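Peroxisomal fatty acid beta-oxidation multifunctional protein MFP2 (Arabidopsis thaliana, PDB 2WTB) carries out consecutive hydratase and NAD-dependent dehydrogenase steps of peroxisomal fatty acid beta-oxidation during seed germination, acting on long-chain enoyl-CoA and variously sized hydroxyacyl-CoA substrates. Local coordinates at residues K174-H179 / D185-P190; A126-P131 / R198-D203. All coordinates share one frame; numbering follows the deposited sequence.

Overall arrangement
Following the chain from the N terminus, residues 126-131 come first, on a strand inside the six-stranded sheet of the enoyl-CoA hydratase/isomerase part. After 66 intervening residues, segment 198-203 on helix 193-205 packs back on that strand and closes the long loop of interaction 2. Interaction 1 is nested within that loop: helix 175-181 is followed by a short turn and meets strand 186-187, the outermost strand of the same sheet. The two contacts lie about 11 Å apart, centre to centre, and join through the sheet, because strand 186-187 pairs in parallel with strand 126-129. Together they tie the sheet edge to helix 175-181, which precedes strand 186-187, and to helix 193-205, which follows it.

Interaction 1. Residues K174-H179 / D185-P190; sequences KAEEGH and DAVVPP
The helix start at Ala175-His179 passes beside strand 186-187, with the CA atoms of Glu176 and Val187 7.1 Å apart and those of His179 and Asp185 closing to 5.9 Å near the turn. This is a helix-turn-strand unit of the crotonase fold: the helix ends at residue 181, a short turn reverses the chain, and the next piece becomes the outermost strand of the sheet, paired with strand 126-129. Side chains alternate across that strand. Ala186 points from the helix to meet Ile128 and Trp200 on the other face, whereas Val187 points at the helix and carries most of the apolar contact. With CG1 anti to the backbone N (chi1 176°), Val187 turns its CG2 branch to His179 and Ala175. Val187 CG2 lies 3.9 Å from His179 CB, the two side chains meeting at a slant, and 4.5 Å from Ala175 CB, a looser touch. The same Val187 CG2 methyl is 4.2 Å from Ala175 O, which already accepts the helical bond from His179 N at 2.7 Å. The other branch meets the carboxylate end of Glu176, with Glu176 OE2 4.2 Å from Val187 CG1. Glu176 reaches there although its CB starts out away from the strand.

The polar side belongs to His179. An extended first torsion (chi1 178°) carries its imidazole to the Asp185-Ala186 backbone. There ND1 donates to Ile184 O in the turn, a bond that fixes the ring's rotation, and the adjacent C-H is brought to the next carbonyl along. At that edge of the imidazole, His179 CE1 sits 3.1 Å from Asp185 O, which lies near the ring plane.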
loop_
_atom_site.group_PDB
_atom_site.type_symbol
_atom_site.label_atom_id
_atom_site.label_comp_id
_atom_site.label_asym_id
_atom_site.label_seq_id
_atom_site.Cartn_x
_atom_site.Cartn_y
_atom_site.Cartn_z
ATOM N N LYS A 174 -3.026 8.420 18.386
ATOM C CA LYS A 174 -1.951 8.867 19.266
ATOM C C LYS A 174 -2.337 8.725 20.735
ATOM O O LYS A 174 -3.518 8.666 21.076
ATOM C CB LYS A 174 -1.552 10.309 18.953
ATOM C CG LYS A 174 -0.922 10.486 17.582
ATOM C CD LYS A 174 0.251 9.539 17.392
ATOM C CE LYS A 174 0.858 9.680 16.004
ATOM N NZ LYS A 174 -0.106 9.294 14.937
ATOM N N ALA A 175 -1.330 8.665 21.601
ATOM C CA ALA A 175 -1.559 8.463 23.027
ATOM C C ALA A 175 -2.471 9.537 23.614
ATOM O O ALA A 175 -3.366 9.233 24.405
ATOM C CB ALA A 175 -0.236 8.414 23.779
ATOM N N GLU A 176 -2.239 10.786 23.223
ATOM C CA GLU A 176 -3.031 11.909 23.718
ATOM C C GLU A 176 -4.524 11.678 23.511
ATOM O O GLU A 176 -5.301 11.695 24.466
ATOM C CB GLU A 176 -2.605 13.219 23.048
ATOM C CG GLU A 176 -1.329 13.833 23.613
ATOM C CD GLU A 176 -0.067 13.198 23.059
ATOM O OE1 GLU A 176 -0.137 12.555 21.989
ATOM O OE2 GLU A 176 1.000 13.350 23.691
ATOM N N GLU A 177 -4.921 11.464 22.261
ATOM C CA GLU A 177 -6.320 11.193 21.953
ATOM C C GLU A 177 -6.783 9.934 22.675
ATOM O O GLU A 177 -7.922 9.855 23.135
ATOM C CB GLU A 177 -6.533 11.051 20.445
ATOM C CG GLU A 177 -7.979 10.793 20.051
ATOM C CD GLU A 177 -8.186 10.768 18.549
ATOM O OE1 GLU A 177 -7.243 11.113 17.807
ATOM O OE2 GLU A 177 -9.298 10.404 18.111
ATOM N N GLY A 178 -5.891 8.953 22.775
ATOM C CA GLY A 178 -6.194 7.718 23.476
ATOM C C GLY A 178 -6.495 7.964 24.941
ATOM O O GLY A 178 -7.339 7.294 25.535
ATOM N N HIS A 179 -5.799 8.935 25.525
ATOM C CA HIS A 179 -5.993 9.290 26.924
ATOM C C HIS A 179 -7.394 9.845 27.165
ATOM O O HIS A 179 -8.059 9.478 28.134
ATOM C CB HIS A 179 -4.937 10.309 27.357
ATOM C CG HIS A 179 -5.083 10.773 28.773
ATOM N ND1 HIS A 179 -5.023 9.914 29.848
ATOM C CD2 HIS A 179 -5.268 12.011 29.289
ATOM C CE1 HIS A 179 -5.177 10.602 30.968
ATOM N NE2 HIS A 179 -5.325 11.875 30.656
ATOM N N ASP A 185 -4.587 5.608 30.482
ATOM C CA ASP A 185 -4.908 6.171 31.792
ATOM C C ASP A 185 -4.072 7.396 32.151
ATOM O O ASP A 185 -4.509 8.242 32.928
ATOM C CB ASP A 185 -4.755 5.106 32.878
ATOM C CG ASP A 185 -5.827 4.040 32.801
ATOM O OD1 ASP A 185 -7.020 4.399 32.737
ATOM O OD2 ASP A 185 -5.475 2.843 32.809
ATOM N N ALA A 186 -2.869 7.487 31.593
ATOM C CA ALA A 186 -1.978 8.603 31.896
ATOM C C ALA A 186 -0.884 8.762 30.846
ATOM O O ALA A 186 -0.363 7.776 30.324
ATOM C CB ALA A 186 -1.364 8.434 33.281
ATOM N N VAL A 187 -0.543 10.011 30.543
ATOM C CA VAL A 187 0.532 10.308 29.604
ATOM C C VAL A 187 1.693 10.993 30.318
ATOM O O VAL A 187 1.552 12.101 30.832
ATOM C CB VAL A 187 0.054 11.209 28.449
ATOM C CG1 VAL A 187 1.224 11.566 27.541
ATOM C CG2 VAL A 187 -1.045 10.523 27.658
ATOM N N VAL A 188 2.839 10.325 30.352
ATOM C CA VAL A 188 4.026 10.873 30.998
ATOM C C VAL A 188 5.214 10.783 30.052
ATOM O O VAL A 188 5.165 10.048 29.064
ATOM C CB VAL A 188 4.355 10.116 32.299
ATOM C CG1 VAL A 188 3.224 10.269 33.300
ATOM C CG2 VAL A 188 4.623 8.644 32.007
ATOM N N PRO A 189 6.284 11.541 30.346
ATOM C CA PRO A 189 7.520 11.496 29.558
ATOM C C PRO A 189 8.112 10.092 29.541
ATOM O O PRO A 189 7.991 9.367 30.528
ATOM C CB PRO A 189 8.452 12.444 30.319
ATOM C CG PRO A 189 7.542 13.367 31.043
ATOM C CD PRO A 189 6.354 12.542 31.425
ATOM N N PRO A 190 8.759 9.716 28.431
ATOM C CA PRO A 190 9.313 8.368 28.254
ATOM C C PRO A 190 10.175 7.938 29.435
ATOM O O PRO A 190 10.250 6.748 29.743
ATOM C CB PRO A 190 10.182 8.513 27.002
ATOM C CG PRO A 190 9.574 9.646 26.249
ATOM C CD PRO A 190 9.052 10.596 27.285
#

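Interaction 2. Residues A126-P131 / R198-D203; sequences ARISAP and RRWALD
Arg127 N, between the two residues that touch Trp200 (Ala126 and Ile128), is hydrogen-bonded to Asp185 OD2, so a side chain from the neighbouring strand end holds the backbone of strand 126-129 here. Arg127 itself points to the far side, its guanidinium bonded to Ala121 O and Met122 O at the end of helix 116-123. The near side faces helix 193-205, which covers this sheet of the crotonase fold, and Trp200 is its one contributor to the contact. A chi1 of -162° stretches the indole out from the helix toward the strand. The five-membered ring takes Ala126, whose methyl, Ala126 CB, is 3.5 Å from Trp200 CD1. Ile128 meets the six-membered ring, with Ile128 CD1 3.8 Å from Trp200 CE3. Its side chain is folded at both torsions (chi1 and chi2 both -49°), which brings that methyl over one face of the indole, toward the rim. Lys209 adds a cation-pi contact to Trp200 from outside the pair. Between strand and helix, then, the chemistry is methyl against indole, implying that apolar packing and dispersion, clearest at Ile128, rather than polar bonds, join the two segments.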
loop_
_atom_site.group_PDB
_atom_site.type_symbol
_atom_site.label_atom_id
_atom_site.label_comp_id
_atom_site.label_asym_id
_atom_site.label_seq_id
_atom_site.Cartn_x
_atom_site.Cartn_y
_atom_site.Cartn_z
ATOM N N ALA A 126 -4.410 -1.142 33.900
ATOM C CA ALA A 126 -4.230 0.289 33.672
ATOM C C ALA A 126 -3.174 0.499 32.594
ATOM O O ALA A 126 -2.390 -0.405 32.308
ATOM C CB ALA A 126 -3.829 0.990 34.959
ATOM N N ARG A 127 -3.146 1.686 31.996
ATOM C CA ARG A 127 -2.200 1.951 30.913
ATOM C C ARG A 127 -1.484 3.294 31.019
ATOM O O ARG A 127 -2.114 4.352 31.043
ATOM C CB ARG A 127 -2.899 1.828 29.556
ATOM C CG ARG A 127 -3.228 0.397 29.186
ATOM C CD ARG A 127 -4.584 0.288 28.521
ATOM N NE ARG A 127 -5.288 -0.879 29.031
ATOM C CZ ARG A 127 -6.234 -0.831 29.960
ATOM N NH1 ARG A 127 -6.619 0.332 30.464
ATOM N NH2 ARG A 127 -6.814 -1.948 30.368
ATOM N N ILE A 128 -0.158 3.237 31.081
ATOM C CA ILE A 128 0.669 4.434 31.039
ATOM C C ILE A 128 1.356 4.500 29.682
ATOM O O ILE A 128 1.866 3.493 29.194
ATOM C CB ILE A 128 1.739 4.424 32.142
ATOM C CG1 ILE A 128 1.106 4.083 33.491
ATOM C CG2 ILE A 128 2.453 5.765 32.200
ATOM C CD1 ILE A 128 -0.124 4.905 33.804
ATOM N N SER A 129 1.370 5.680 29.073
ATOM C CA SER A 129 1.925 5.819 27.732
ATOM C C SER A 129 2.766 7.079 27.560
ATOM O O SER A 129 2.551 8.085 28.239
ATOM C CB SER A 129 0.806 5.797 26.687
ATOM O OG SER A 129 1.332 5.780 25.372
ATOM N N ALA A 130 3.725 7.009 26.644
ATOM C CA ALA A 130 4.544 8.158 26.289
ATOM C C ALA A 130 3.794 9.014 25.276
ATOM O O ALA A 130 2.978 8.500 24.513
ATOM C CB ALA A 130 5.878 7.700 25.724
ATOM N N PRO A 131 4.080 10.323 25.262
ATOM C CA PRO A 131 3.354 11.347 24.503
ATOM C C PRO A 131 2.769 10.915 23.154
ATOM O O PRO A 131 1.550 10.788 23.050
ATOM C CB PRO A 131 4.408 12.436 24.321
ATOM C CG PRO A 131 5.185 12.368 25.597
ATOM C CD PRO A 131 5.194 10.912 26.027
ATOM N N ARG A 198 4.843 1.411 37.894
ATOM C CA ARG A 198 5.003 0.659 39.137
ATOM C C ARG A 198 4.352 1.383 40.320
ATOM O O ARG A 198 3.833 0.746 41.237
ATOM C CB ARG A 198 6.478 0.336 39.422
ATOM C CG ARG A 198 7.352 1.541 39.712
ATOM C CD ARG A 198 8.663 1.141 40.382
ATOM N NE ARG A 198 9.545 0.382 39.499
ATOM C CZ ARG A 198 9.951 -0.863 39.731
ATOM N NH1 ARG A 198 9.558 -1.499 40.828
ATOM N NH2 ARG A 198 10.757 -1.472 38.871
ATOM N N ARG A 199 4.372 2.712 40.291
ATOM C CA ARG A 199 3.669 3.503 41.292
ATOM C C ARG A 199 2.163 3.291 41.155
ATOM O O ARG A 199 1.441 3.179 42.150
ATOM C CB ARG A 199 3.997 4.988 41.132
ATOM C CG ARG A 199 3.297 5.884 42.143
ATOM C CD ARG A 199 3.415 7.359 41.772
ATOM N NE ARG A 199 2.635 7.685 40.582
ATOM C CZ ARG A 199 1.334 7.966 40.595
ATOM N NH1 ARG A 199 0.664 7.959 41.739
ATOM N NH2 ARG A 199 0.703 8.251 39.464
ATOM N N TRP A 200 1.695 3.234 39.912
ATOM C CA TRP A 200 0.283 3.007 39.632
ATOM C C TRP A 200 -0.126 1.615 40.108
ATOM O O TRP A 200 -1.184 1.442 40.714
ATOM C CB TRP A 200 0.011 3.160 38.133
ATOM C CG TRP A 200 -1.435 3.368 37.791
ATOM C CD1 TRP A 200 -2.421 2.423 37.788
ATOM C CD2 TRP A 200 -2.057 4.596 37.389
ATOM N NE1 TRP A 200 -3.617 2.988 37.418
ATOM C CE2 TRP A 200 -3.421 4.321 37.167
ATOM C CE3 TRP A 200 -1.594 5.902 37.203
ATOM C CZ2 TRP A 200 -4.325 5.303 36.767
ATOM C CZ3 TRP A 200 -2.495 6.877 36.803
ATOM C CH2 TRP A 200 -3.844 6.572 36.590
ATOM N N ALA A 201 0.727 0.631 39.841
ATOM C CA ALA A 201 0.450 -0.755 40.205
ATOM C C ALA A 201 0.259 -0.943 41.708
ATOM O O ALA A 201 -0.631 -1.676 42.139
ATOM C CB ALA A 201 1.550 -1.665 39.691
ATOM N N LEU A 202 1.094 -0.283 42.505
ATOM C CA LEU A 202 0.984 -0.388 43.958
ATOM C C LEU A 202 -0.160 0.466 44.495
ATOM O O LEU A 202 -0.650 0.233 45.598
ATOM C CB LEU A 202 2.304 -0.024 44.647
ATOM C CG LEU A 202 3.442 -1.036 44.496
ATOM C CD1 LEU A 202 4.515 -0.794 45.546
ATOM C CD2 LEU A 202 2.912 -2.453 44.606
ATOM N N ASP A 203 -0.578 1.456 43.713
ATOM C CA ASP A 203 -1.766 2.232 44.045
ATOM C C ASP A 203 -2.997 1.327 44.033
ATOM O O ASP A 203 -3.851 1.407 44.916
ATOM C CB ASP A 203 -1.954 3.386 43.057
ATOM C CG ASP A 203 -1.171 4.626 43.448
ATOM O OD1 ASP A 203 -0.787 4.743 44.631
ATOM O OD2 ASP A 203 -0.949 5.491 42.573
#